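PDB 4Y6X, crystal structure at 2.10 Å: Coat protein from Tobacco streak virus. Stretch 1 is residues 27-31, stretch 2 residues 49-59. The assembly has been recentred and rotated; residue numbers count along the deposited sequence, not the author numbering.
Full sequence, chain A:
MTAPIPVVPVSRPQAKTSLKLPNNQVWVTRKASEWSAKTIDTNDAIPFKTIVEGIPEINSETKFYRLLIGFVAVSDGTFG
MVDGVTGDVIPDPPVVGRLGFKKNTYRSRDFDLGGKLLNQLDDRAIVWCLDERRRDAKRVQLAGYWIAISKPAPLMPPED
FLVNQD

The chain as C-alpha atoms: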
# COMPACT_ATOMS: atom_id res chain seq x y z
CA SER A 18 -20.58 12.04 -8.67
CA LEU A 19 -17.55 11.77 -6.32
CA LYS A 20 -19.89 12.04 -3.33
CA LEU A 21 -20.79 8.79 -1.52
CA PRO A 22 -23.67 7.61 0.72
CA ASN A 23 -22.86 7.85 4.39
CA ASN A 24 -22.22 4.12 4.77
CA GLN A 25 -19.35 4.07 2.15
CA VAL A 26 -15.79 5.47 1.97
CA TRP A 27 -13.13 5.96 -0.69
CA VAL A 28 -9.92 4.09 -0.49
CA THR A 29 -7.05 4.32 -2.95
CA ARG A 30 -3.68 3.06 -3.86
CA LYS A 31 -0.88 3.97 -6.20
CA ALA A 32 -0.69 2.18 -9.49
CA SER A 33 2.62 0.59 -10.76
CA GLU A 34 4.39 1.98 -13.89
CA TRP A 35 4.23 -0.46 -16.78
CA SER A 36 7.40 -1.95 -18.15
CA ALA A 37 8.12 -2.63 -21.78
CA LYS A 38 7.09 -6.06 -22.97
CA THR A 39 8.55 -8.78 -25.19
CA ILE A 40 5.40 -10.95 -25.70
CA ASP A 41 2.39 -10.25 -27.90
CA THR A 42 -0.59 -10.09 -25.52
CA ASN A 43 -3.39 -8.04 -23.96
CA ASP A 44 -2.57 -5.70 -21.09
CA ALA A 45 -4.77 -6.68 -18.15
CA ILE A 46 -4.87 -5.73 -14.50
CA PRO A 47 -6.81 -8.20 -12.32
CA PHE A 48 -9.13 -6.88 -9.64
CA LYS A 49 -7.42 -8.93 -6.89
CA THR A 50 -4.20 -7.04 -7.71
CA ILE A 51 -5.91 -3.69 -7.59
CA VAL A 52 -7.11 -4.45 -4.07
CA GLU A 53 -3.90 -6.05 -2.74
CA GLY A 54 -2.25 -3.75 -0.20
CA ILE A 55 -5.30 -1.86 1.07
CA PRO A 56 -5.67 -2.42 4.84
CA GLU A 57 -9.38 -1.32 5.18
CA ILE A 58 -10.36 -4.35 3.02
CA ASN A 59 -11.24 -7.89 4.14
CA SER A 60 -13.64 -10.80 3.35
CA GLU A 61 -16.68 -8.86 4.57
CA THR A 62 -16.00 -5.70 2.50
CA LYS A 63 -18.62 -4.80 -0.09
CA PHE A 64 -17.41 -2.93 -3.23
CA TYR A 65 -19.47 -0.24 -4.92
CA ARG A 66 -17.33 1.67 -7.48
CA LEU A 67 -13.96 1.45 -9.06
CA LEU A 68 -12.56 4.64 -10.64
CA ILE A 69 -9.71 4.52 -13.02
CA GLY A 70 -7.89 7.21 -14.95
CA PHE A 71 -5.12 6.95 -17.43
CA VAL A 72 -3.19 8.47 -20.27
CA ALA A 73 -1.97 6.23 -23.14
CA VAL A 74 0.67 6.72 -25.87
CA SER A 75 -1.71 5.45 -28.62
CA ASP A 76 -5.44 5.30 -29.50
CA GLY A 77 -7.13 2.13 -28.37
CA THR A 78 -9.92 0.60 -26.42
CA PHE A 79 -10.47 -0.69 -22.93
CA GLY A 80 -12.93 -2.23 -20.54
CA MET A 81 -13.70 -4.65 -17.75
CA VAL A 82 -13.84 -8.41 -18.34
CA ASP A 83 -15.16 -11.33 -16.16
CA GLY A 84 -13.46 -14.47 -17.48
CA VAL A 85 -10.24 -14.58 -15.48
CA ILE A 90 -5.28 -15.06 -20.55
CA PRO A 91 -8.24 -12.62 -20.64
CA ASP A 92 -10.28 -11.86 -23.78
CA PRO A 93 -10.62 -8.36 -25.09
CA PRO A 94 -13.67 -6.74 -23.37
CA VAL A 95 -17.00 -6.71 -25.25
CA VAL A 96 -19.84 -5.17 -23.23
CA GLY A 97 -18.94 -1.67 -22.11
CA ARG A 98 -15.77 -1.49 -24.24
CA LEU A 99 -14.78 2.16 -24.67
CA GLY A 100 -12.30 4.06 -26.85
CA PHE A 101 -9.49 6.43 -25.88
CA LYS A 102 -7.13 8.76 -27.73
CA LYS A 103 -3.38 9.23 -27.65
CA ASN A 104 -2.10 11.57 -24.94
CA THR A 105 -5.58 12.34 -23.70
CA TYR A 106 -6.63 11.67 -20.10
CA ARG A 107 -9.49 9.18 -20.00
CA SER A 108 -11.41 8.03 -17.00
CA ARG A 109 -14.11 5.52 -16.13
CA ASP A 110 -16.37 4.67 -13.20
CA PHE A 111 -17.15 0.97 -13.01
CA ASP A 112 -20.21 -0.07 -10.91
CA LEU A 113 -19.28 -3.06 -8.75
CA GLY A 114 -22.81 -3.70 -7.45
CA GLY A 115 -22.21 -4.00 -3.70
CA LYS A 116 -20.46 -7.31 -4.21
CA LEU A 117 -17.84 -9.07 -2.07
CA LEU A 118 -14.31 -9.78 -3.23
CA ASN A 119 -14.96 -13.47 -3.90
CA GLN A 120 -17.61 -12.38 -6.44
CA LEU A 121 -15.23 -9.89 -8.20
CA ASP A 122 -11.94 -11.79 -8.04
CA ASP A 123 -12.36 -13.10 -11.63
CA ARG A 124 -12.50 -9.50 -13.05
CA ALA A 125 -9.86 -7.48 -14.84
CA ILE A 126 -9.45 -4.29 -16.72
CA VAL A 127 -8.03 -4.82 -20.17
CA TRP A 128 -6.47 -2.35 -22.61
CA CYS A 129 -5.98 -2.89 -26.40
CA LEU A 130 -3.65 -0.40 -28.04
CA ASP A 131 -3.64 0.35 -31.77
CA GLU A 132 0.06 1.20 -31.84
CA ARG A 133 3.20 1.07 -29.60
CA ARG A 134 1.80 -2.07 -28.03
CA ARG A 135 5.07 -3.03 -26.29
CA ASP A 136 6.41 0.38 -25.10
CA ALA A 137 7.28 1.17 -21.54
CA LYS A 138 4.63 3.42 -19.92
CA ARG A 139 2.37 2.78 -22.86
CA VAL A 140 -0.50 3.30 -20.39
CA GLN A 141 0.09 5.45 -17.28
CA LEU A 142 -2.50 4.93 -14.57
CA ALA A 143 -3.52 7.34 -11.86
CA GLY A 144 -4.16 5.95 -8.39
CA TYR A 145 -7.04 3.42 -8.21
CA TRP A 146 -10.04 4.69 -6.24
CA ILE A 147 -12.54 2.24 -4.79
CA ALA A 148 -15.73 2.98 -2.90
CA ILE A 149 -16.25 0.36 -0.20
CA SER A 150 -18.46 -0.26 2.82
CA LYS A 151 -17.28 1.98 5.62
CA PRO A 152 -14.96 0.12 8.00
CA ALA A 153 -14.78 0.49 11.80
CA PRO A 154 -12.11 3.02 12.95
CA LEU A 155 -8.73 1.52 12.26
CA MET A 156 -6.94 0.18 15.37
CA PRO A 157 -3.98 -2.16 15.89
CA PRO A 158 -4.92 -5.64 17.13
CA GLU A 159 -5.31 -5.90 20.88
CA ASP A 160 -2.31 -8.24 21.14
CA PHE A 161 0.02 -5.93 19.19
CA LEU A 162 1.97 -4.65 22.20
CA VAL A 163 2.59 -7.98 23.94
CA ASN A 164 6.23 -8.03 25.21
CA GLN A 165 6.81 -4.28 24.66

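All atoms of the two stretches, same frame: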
# COMPACT_ATOMS: atom_id res chain seq x y z
N TRP A 27 -14.14 6.10 0.35
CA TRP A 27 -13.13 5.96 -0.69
C TRP A 27 -11.88 5.44 -0.08
O TRP A 27 -11.47 5.90 0.98
CB TRP A 27 -12.82 7.30 -1.34
CG TRP A 27 -13.90 7.83 -2.25
CD1 TRP A 27 -14.71 8.91 -2.04
CD2 TRP A 27 -14.29 7.28 -3.50
NE1 TRP A 27 -15.54 9.09 -3.12
CE2 TRP A 27 -15.34 8.08 -4.01
CE3 TRP A 27 -13.81 6.22 -4.28
CZ2 TRP A 27 -15.92 7.83 -5.21
CZ3 TRP A 27 -14.41 5.95 -5.45
CH2 TRP A 27 -15.43 6.76 -5.94
N VAL A 28 -11.28 4.47 -0.75
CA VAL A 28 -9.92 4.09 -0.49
C VAL A 28 -9.17 4.10 -1.80
O VAL A 28 -9.79 4.07 -2.90
CB VAL A 28 -9.83 2.69 0.18
CG1 VAL A 28 -10.51 2.71 1.57
CG2 VAL A 28 -10.40 1.62 -0.70
N THR A 29 -7.84 4.18 -1.74
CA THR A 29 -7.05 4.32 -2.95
C THR A 29 -5.75 3.62 -2.76
O THR A 29 -5.31 3.46 -1.62
CB THR A 29 -6.76 5.80 -3.31
OG1 THR A 29 -6.06 5.90 -4.58
CG2 THR A 29 -5.85 6.52 -2.25
N ARG A 30 -5.11 3.30 -3.87
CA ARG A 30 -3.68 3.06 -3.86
C ARG A 30 -3.02 3.36 -5.16
O ARG A 30 -3.67 3.45 -6.21
CB ARG A 30 -3.36 1.65 -3.42
CG ARG A 30 -3.61 0.58 -4.44
CD ARG A 30 -2.77 -0.60 -4.04
NE ARG A 30 -2.84 -1.63 -5.05
CZ ARG A 30 -2.09 -1.69 -6.16
NH1 ARG A 30 -1.21 -0.76 -6.46
NH2 ARG A 30 -2.25 -2.70 -6.98
N LYS A 31 -1.71 3.57 -5.07
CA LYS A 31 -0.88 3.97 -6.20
C LYS A 31 -0.81 2.87 -7.19
O LYS A 31 -0.73 1.69 -6.82
CB LYS A 31 0.58 4.22 -5.71
N LYS A 49 -8.09 -8.53 -8.14
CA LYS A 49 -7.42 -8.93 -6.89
C LYS A 49 -6.14 -8.15 -6.70
O LYS A 49 -5.83 -7.78 -5.60
CB LYS A 49 -7.14 -10.45 -6.82
N THR A 50 -5.41 -7.84 -7.77
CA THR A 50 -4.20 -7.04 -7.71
C THR A 50 -4.50 -5.60 -7.36
O THR A 50 -3.74 -4.98 -6.67
CB THR A 50 -3.48 -7.03 -9.09
OG1 THR A 50 -3.09 -8.35 -9.39
CG2 THR A 50 -2.24 -6.12 -9.12
N ILE A 51 -5.58 -5.04 -7.90
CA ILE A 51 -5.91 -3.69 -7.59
C ILE A 51 -6.13 -3.51 -6.09
O ILE A 51 -5.73 -2.51 -5.51
CB ILE A 51 -7.17 -3.23 -8.36
CG1 ILE A 51 -6.81 -3.03 -9.83
CG2 ILE A 51 -7.70 -1.93 -7.78
CD1 ILE A 51 -7.98 -2.96 -10.77
N VAL A 52 -6.75 -4.49 -5.47
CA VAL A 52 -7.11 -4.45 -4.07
C VAL A 52 -5.98 -4.85 -3.11
O VAL A 52 -5.99 -4.43 -1.97
CB VAL A 52 -8.35 -5.32 -3.87
CG1 VAL A 52 -8.50 -5.79 -2.43
CG2 VAL A 52 -9.55 -4.52 -4.33
N GLU A 53 -5.05 -5.67 -3.55
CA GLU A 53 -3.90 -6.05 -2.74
C GLU A 53 -3.23 -4.81 -2.16
O GLU A 53 -2.94 -3.85 -2.87
CB GLU A 53 -2.89 -6.86 -3.58
CG GLU A 53 -1.43 -6.36 -3.56
CD GLU A 53 -1.19 -5.22 -4.55
N GLY A 54 -2.94 -4.85 -0.86
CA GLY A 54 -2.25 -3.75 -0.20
C GLY A 54 -3.15 -2.57 0.15
O GLY A 54 -2.70 -1.42 0.11
N ILE A 55 -4.40 -2.86 0.52
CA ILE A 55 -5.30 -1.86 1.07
C ILE A 55 -5.82 -2.39 2.41
O ILE A 55 -6.65 -3.28 2.46
CB ILE A 55 -6.46 -1.54 0.13
CG1 ILE A 55 -5.91 -1.04 -1.21
CG2 ILE A 55 -7.39 -0.53 0.77
CD1 ILE A 55 -6.96 -0.60 -2.21
N PRO A 56 -5.33 -1.84 3.51
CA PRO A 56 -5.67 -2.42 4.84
C PRO A 56 -7.15 -2.38 5.28
O PRO A 56 -7.59 -3.28 5.96
CB PRO A 56 -4.79 -1.60 5.81
CG PRO A 56 -4.49 -0.32 5.08
CD PRO A 56 -4.41 -0.69 3.61
N GLU A 57 -7.93 -1.38 4.88
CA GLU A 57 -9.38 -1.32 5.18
C GLU A 57 -10.25 -2.48 4.58
O GLU A 57 -11.45 -2.52 4.81
CB GLU A 57 -9.99 -0.00 4.63
CG GLU A 57 -9.51 1.27 5.30
CD GLU A 57 -8.28 1.91 4.65
OE1 GLU A 57 -7.47 1.20 3.97
OE2 GLU A 57 -8.11 3.14 4.84
N ILE A 58 -9.65 -3.36 3.79
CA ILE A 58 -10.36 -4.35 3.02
C ILE A 58 -10.16 -5.77 3.57
O ILE A 58 -9.05 -6.19 3.83
CB ILE A 58 -9.90 -4.30 1.54
CG1 ILE A 58 -10.51 -3.04 0.88
CG2 ILE A 58 -10.34 -5.55 0.81
CD1 ILE A 58 -9.97 -2.68 -0.47
N ASN A 59 -11.26 -6.51 3.68
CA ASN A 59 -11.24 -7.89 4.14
C ASN A 59 -12.36 -8.67 3.46
O ASN A 59 -12.99 -8.16 2.52
CB ASN A 59 -11.44 -7.91 5.66
CG ASN A 59 -12.72 -7.28 6.07
OD1 ASN A 59 -13.80 -7.74 5.71
ND2 ASN A 59 -12.63 -6.18 6.76
O HOH W 1 -3.40 1.70 -0.01

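Residues 27-30, part of a strand that begins earlier in the chain, pack against the end of a helix and the turn that follows it, burying 338 Å² summed over both sides. Side chains alternate along the strand, so Val28 and Arg30 direct their CA-to-CB bonds toward stretch 2 and supply most of the contact. Trp27, the first residue of the stretch, lies out of reach, and its NE1 is hydrogen-bonded elsewhere in the structure.

Val28 makes the apolar side-chain contacts with Ile55 and Ile58. Val28 CG2 lies 4.0 Å from CG2 of Ile55 and 4.3 Å from CD1 of Ile58, the two residues that begin and end a type I turn closed by a hydrogen bond from Ile58 N to Ile55 O (3.3 Å). Val28 CG1 meets Glu57 CD at 3.9 Å, within the same turn. A compact branched side chain suits this site: its CG2 methyl is shared by Ile55 and Ile58, while CG1 faces Glu57.

Thr29 points away, and its OG1 is hydrogen-bonded elsewhere. Its backbone still contributes: one water donates to both Thr29 O (3.1 Å) and Gly54 O (3.2 Å), bridging two carbonyls that could not pair directly. Gly54 has a positive phi of 80°, a conformation that favours glycine.

Arg30 has the largest covered area, 108 Å². With chi1 at 76° (p) and chi2 and chi3 both t, its extended chain carries the guanidinium to the carbonyls at the helix end. Arg30 NH2 donates to Thr50 O at 2.7 Å and 162°, with the acceptor near the guanidinium plane; Arg30 NE makes a weak bond to Ile51 O (3.1 Å, 130°) and also lies 3.1 Å from Glu53 O. The positive charge suits this cluster of carbonyl oxygens, while the aliphatic portion packs on Ile55, Arg30 CG to Ile55 CD1 at 4.2 Å. Lys31, modelled only to CB, makes no contact with stretch 2.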